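L-iditol 2-dehydrogenase (Clostridium scindens, PDB 4OH1) probably oxidises L-iditol and related polyols with NAD+ as a zinc-dependent medium-chain alcohol dehydrogenase. Local coordinates at residues E157-A162 / R310-M315; L189-R194 / S318-K323. All blocks are in the same frame, centred on the assembly; numbering follows the deposited sequence.

Contact 1 of 2, residues E157-A162 / R310-M315. With ZN (zinc ion), chain B.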
# COMPACT_ATOMS: atom_id res chain seq x y z
N GLU A 157 18.88 -4.41 -17.08
CA GLU A 157 19.28 -3.96 -15.74
C GLU A 157 18.94 -2.48 -15.56
O GLU A 157 18.40 -2.09 -14.54
CB GLU A 157 20.75 -4.23 -15.41
CG GLU A 157 21.18 -3.80 -13.95
CD GLU A 157 21.51 -2.33 -13.83
OE1 GLU A 157 21.81 -1.73 -14.89
OE2 GLU A 157 21.40 -1.73 -12.73
N PRO A 158 19.28 -1.65 -16.53
CA PRO A 158 18.88 -0.27 -16.28
C PRO A 158 17.35 -0.07 -16.24
O PRO A 158 16.88 0.77 -15.47
CB PRO A 158 19.51 0.51 -17.41
CG PRO A 158 19.92 -0.45 -18.39
CD PRO A 158 20.17 -1.74 -17.66
N LEU A 159 16.59 -0.86 -16.99
CA LEU A 159 15.11 -0.86 -16.86
C LEU A 159 14.68 -1.20 -15.46
O LEU A 159 13.72 -0.59 -14.97
CB LEU A 159 14.44 -1.74 -17.88
CG LEU A 159 12.94 -1.57 -18.08
CD1 LEU A 159 12.60 -0.13 -18.65
CD2 LEU A 159 12.47 -2.59 -19.03
N THR A 160 15.36 -2.12 -14.77
CA THR A 160 15.01 -2.34 -13.38
C THR A 160 15.17 -1.11 -12.48
O THR A 160 14.45 -0.96 -11.49
CB THR A 160 15.81 -3.47 -12.70
OG1 THR A 160 17.20 -3.09 -12.58
CG2 THR A 160 15.69 -4.81 -13.46
N VAL A 161 16.20 -0.31 -12.72
CA VAL A 161 16.40 0.90 -12.00
C VAL A 161 15.29 1.92 -12.31
O VAL A 161 14.74 2.57 -11.46
CB VAL A 161 17.77 1.52 -12.35
CG1 VAL A 161 17.89 2.88 -11.68
CG2 VAL A 161 18.90 0.64 -11.85
N ALA A 162 14.94 2.02 -13.58
CA ALA A 162 13.88 2.88 -13.97
C ALA A 162 12.54 2.41 -13.40
O ALA A 162 11.76 3.26 -12.92
CB ALA A 162 13.85 2.96 -15.46
N ARG A 310 9.77 -8.96 -18.59
CA ARG A 310 8.40 -8.94 -19.19
C ARG A 310 8.03 -7.63 -19.88
O ARG A 310 7.25 -7.63 -20.82
CB ARG A 310 7.35 -9.29 -18.18
CG ARG A 310 7.42 -10.73 -17.76
CD ARG A 310 6.19 -11.11 -16.97
NE ARG A 310 6.11 -10.43 -15.70
CZ ARG A 310 6.74 -10.83 -14.60
NH1 ARG A 310 7.48 -11.92 -14.65
NH2 ARG A 310 6.62 -10.18 -13.45
N MSE A 311 8.63 -6.52 -19.44
CA MSE A 311 8.38 -5.19 -20.01
C MSE A 311 9.10 -4.88 -21.32
O MSE A 311 8.70 -4.03 -22.13
CB MSE A 311 8.81 -4.13 -19.02
CG MSE A 311 7.93 -4.08 -17.79
SE MSE A 311 6.04 -3.64 -18.21
CE MSE A 311 6.12 -1.90 -19.14
N ILE A 312 10.20 -5.56 -21.52
CA ILE A 312 11.01 -5.28 -22.71
C ILE A 312 10.16 -5.21 -23.95
O ILE A 312 10.27 -4.23 -24.66
CB ILE A 312 12.19 -6.24 -22.90
CG1 ILE A 312 13.19 -6.16 -21.74
CG2 ILE A 312 12.88 -6.00 -24.21
CD1 ILE A 312 13.99 -4.92 -21.69
N PRO A 313 9.30 -6.21 -24.23
CA PRO A 313 8.50 -6.04 -25.48
C PRO A 313 7.54 -4.83 -25.48
O PRO A 313 6.99 -4.50 -26.53
CB PRO A 313 7.69 -7.34 -25.60
CG PRO A 313 8.32 -8.29 -24.60
CD PRO A 313 9.01 -7.46 -23.56
N ARG A 314 7.28 -4.21 -24.34
CA ARG A 314 6.45 -3.01 -24.29
C ARG A 314 7.24 -1.73 -24.49
O ARG A 314 6.67 -0.68 -24.58
CB ARG A 314 5.75 -2.88 -22.92
CG ARG A 314 4.65 -3.94 -22.64
CD ARG A 314 3.62 -4.20 -23.79
NE ARG A 314 2.36 -4.73 -23.24
CZ ARG A 314 1.49 -5.55 -23.85
NH1 ARG A 314 1.74 -6.03 -25.04
NH2 ARG A 314 0.33 -5.88 -23.26
N MSE A 315 8.56 -1.79 -24.48
CA MSE A 315 9.38 -0.61 -24.55
C MSE A 315 9.79 -0.47 -25.99
O MSE A 315 9.76 -1.43 -26.72
CB MSE A 315 10.67 -0.77 -23.78
CG MSE A 315 10.56 -1.17 -22.37
SE MSE A 315 9.60 0.23 -21.42
CE MSE A 315 11.03 1.54 -21.40
ZN ZN B . 23.04 -0.03 -15.06
O HOH W 1 22.84 0.26 -12.70
O HOH W 2 21.48 1.75 -14.72
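Leu159 alone carries the helix 156-168 side of this contact, its two methyls facing different parts of 310-315. With CG anti to the backbone N (chi1 -166°), the side chain extends from the helix toward the turn that follows helix 305-311. Leu159 CD1 lies 3.6 Å from Met315 CE, the methyl of a selenomethionine that folds back at its second and third torsions and runs past the leucine in the opposite direction. Leu159 CD2 rests 3.8 Å from Ile312 CD1 and 4.0 Å from Met311 CB. These apolar groups are buried, whereas Pro313 is exposed and the partly exposed Arg310, on the helix, and Arg314, in the 3-10 turn after it, reach to neighbouring subunits; Arg314 forms a salt bridge with Asp220 of the second subunit. Elsewhere on helix 156-168, Glu157 OE1 binds the zinc ion at 2.1 Å, with His74 and Glu75 as further ligands; Glu157 OE2 accepts a 2.5 Å hydrogen bond from a zinc-bound water. Thr160 OG1 donates to a lone pair of Glu157 O, approaching within the carbonyl plane. Since no hydrogen bond joins the two segments, apolar packing holds this side of the helix, while metal coordination engages the glutamate at the catalytic-type zinc site characteristic of the family.

Contact 2 of 2, residues L189-R194 / S318-K323; sequences LVQLAR and SKIIQK
The backbones of 189-194, the end of a helix, and 318-323, a loop running into a strand, stay well apart, with 10.1 Å between Gln191 CA and Lys319 CA at their nearest. One glutamine bridges the gap. Gln191 has CG anti to its carbonyl carbon (chi1 -67°) and an extended chain beyond it, which carries the amide across to meet Ile320 arriving from the opposite direction. Gln191 NE2 sits 3.6 Å from Ile320 CD1 and 4.1 Å from Ile320 CG1, a van der Waals contact between an amide nitrogen and the end of an aliphatic branch. Lys319 adds a looser touch, its CB 4.3 Å from Gln191 NE2. Both polar atoms of the buried amide find partners just beyond the segments: NE2 donates to Asn217 OD1, while OE1 accepts from the backbone N of Asp316. These two bonds engage both ends of the amide and would restrict its rotation. Asn217 also uses ND2 to bind Lys319 O, so it ties the glutamine and the loop together. The contact spans the two domains of the zinc-containing alcohol dehydrogenase fold. Behind Gln191, helix 184-194 packs through Leu189 and Leu192 on helix 156-168 and through Val190 and Ala193 on strand 200-205 of the Rossmann-type sheet; beyond Ile320, strand 321-326 pairs in parallel with strand 344-348 of the other, mixed sheet.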
# COMPACT_ATOMS: atom_id res chain seq x y z
N LEU A 189 12.22 6.25 -18.24
CA LEU A 189 11.19 6.82 -17.36
C LEU A 189 10.07 7.50 -18.18
O LEU A 189 8.91 7.44 -17.82
CB LEU A 189 11.78 7.78 -16.38
CG LEU A 189 12.60 7.07 -15.29
CD1 LEU A 189 13.38 8.12 -14.52
CD2 LEU A 189 11.70 6.25 -14.37
N VAL A 190 10.39 8.14 -19.29
CA VAL A 190 9.35 8.71 -20.10
C VAL A 190 8.40 7.59 -20.55
O VAL A 190 7.16 7.69 -20.40
CB VAL A 190 9.86 9.49 -21.32
CG1 VAL A 190 8.76 9.81 -22.28
CG2 VAL A 190 10.53 10.81 -20.88
N GLN A 191 8.96 6.52 -21.09
CA GLN A 191 8.15 5.42 -21.60
C GLN A 191 7.36 4.76 -20.49
O GLN A 191 6.19 4.41 -20.68
CB GLN A 191 8.99 4.42 -22.36
CG GLN A 191 9.55 5.01 -23.67
CD GLN A 191 10.11 4.00 -24.64
OE1 GLN A 191 9.67 2.85 -24.66
NE2 GLN A 191 11.01 4.44 -25.51
N LEU A 192 7.99 4.58 -19.34
CA LEU A 192 7.34 3.98 -18.21
C LEU A 192 6.30 4.87 -17.58
O LEU A 192 5.33 4.34 -17.02
CB LEU A 192 8.35 3.56 -17.12
CG LEU A 192 9.26 2.38 -17.43
CD1 LEU A 192 10.22 2.24 -16.34
CD2 LEU A 192 8.49 1.08 -17.64
N ALA A 193 6.50 6.19 -17.63
CA ALA A 193 5.48 7.10 -17.12
C ALA A 193 4.26 6.98 -18.01
O ALA A 193 3.17 6.93 -17.50
CB ALA A 193 5.95 8.53 -17.06
N ARG A 194 4.44 6.86 -19.34
CA ARG A 194 3.29 6.64 -20.16
C ARG A 194 2.54 5.36 -19.81
O ARG A 194 1.29 5.35 -19.80
CB ARG A 194 3.67 6.55 -21.63
CG ARG A 194 4.01 7.86 -22.24
CD ARG A 194 2.73 8.44 -22.83
NE ARG A 194 2.94 9.72 -23.48
CZ ARG A 194 1.99 10.40 -24.12
NH1 ARG A 194 0.74 9.93 -24.20
NH2 ARG A 194 2.28 11.56 -24.67
N SER A 318 14.41 1.67 -29.85
CA SER A 318 14.99 2.30 -31.05
C SER A 318 15.10 3.79 -30.78
O SER A 318 15.73 4.48 -31.48
CB SER A 318 14.07 2.07 -32.22
OG SER A 318 12.86 2.81 -32.06
N LYS A 319 14.53 4.27 -29.69
CA LYS A 319 14.57 5.66 -29.33
C LYS A 319 15.50 5.95 -28.17
O LYS A 319 15.52 7.04 -27.63
CB LYS A 319 13.16 6.01 -28.89
CG LYS A 319 12.18 5.88 -30.05
CD LYS A 319 10.80 6.31 -29.67
CE LYS A 319 9.86 6.20 -30.82
NZ LYS A 319 8.53 6.01 -30.20
N ILE A 320 16.27 4.94 -27.77
CA ILE A 320 17.08 5.02 -26.59
C ILE A 320 18.48 4.54 -26.88
O ILE A 320 19.45 5.25 -26.60
CB ILE A 320 16.44 4.17 -25.49
CG1 ILE A 320 15.05 4.75 -25.13
CG2 ILE A 320 17.34 4.10 -24.27
CD1 ILE A 320 14.30 4.01 -24.00
N ILE A 321 18.59 3.35 -27.47
CA ILE A 321 19.88 2.86 -27.90
C ILE A 321 20.23 3.60 -29.13
O ILE A 321 19.64 3.38 -30.15
CB ILE A 321 19.90 1.39 -28.22
CG1 ILE A 321 19.56 0.59 -26.97
CG2 ILE A 321 21.31 1.02 -28.67
CD1 ILE A 321 19.14 -0.87 -27.22
N GLN A 322 21.18 4.50 -29.05
CA GLN A 322 21.47 5.35 -30.19
C GLN A 322 22.76 5.00 -30.86
O GLN A 322 23.03 5.53 -31.90
CB GLN A 322 21.55 6.81 -29.76
CG GLN A 322 20.32 7.23 -29.04
CD GLN A 322 20.16 8.70 -28.98
OE1 GLN A 322 20.72 9.39 -28.10
NE2 GLN A 322 19.32 9.22 -29.86
N LYS A 323 23.57 4.12 -30.28
CA LYS A 323 24.82 3.71 -30.93
C LYS A 323 25.10 2.27 -30.60
O LYS A 323 24.94 1.89 -29.46
CB LYS A 323 26.01 4.48 -30.35
CG LYS A 323 26.21 5.83 -30.89
CD LYS A 323 26.93 5.74 -32.20
CE LYS A 323 27.04 7.12 -32.80
NZ LYS A 323 27.82 6.92 -34.03

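In the fold
The centres of contacts 1 and 2 lie about 10 Å apart, on the same side of the chain's centre, and their segments alternate along the chain: 157-162, 189-194, 310-315, 318-323. Helices 156-168 and 184-194 touch directly, Ala162 O lying 3.3 Å from Leu189 CD2, and the turn after helix 305-311 packs on helix 184-194, with Met315 SE 4.0 Å from Leu192 CD2. Both later segments belong to the passage from helix 305-311 to strand 321-326, where the chain leaves the nucleotide-binding-type domain and returns to the GroES-like one. Together they tie helix 156-168, whose Glu157 binds zinc, and helix 184-194 of the Rossmann-type domain to this passage, and both also touch the second subunit.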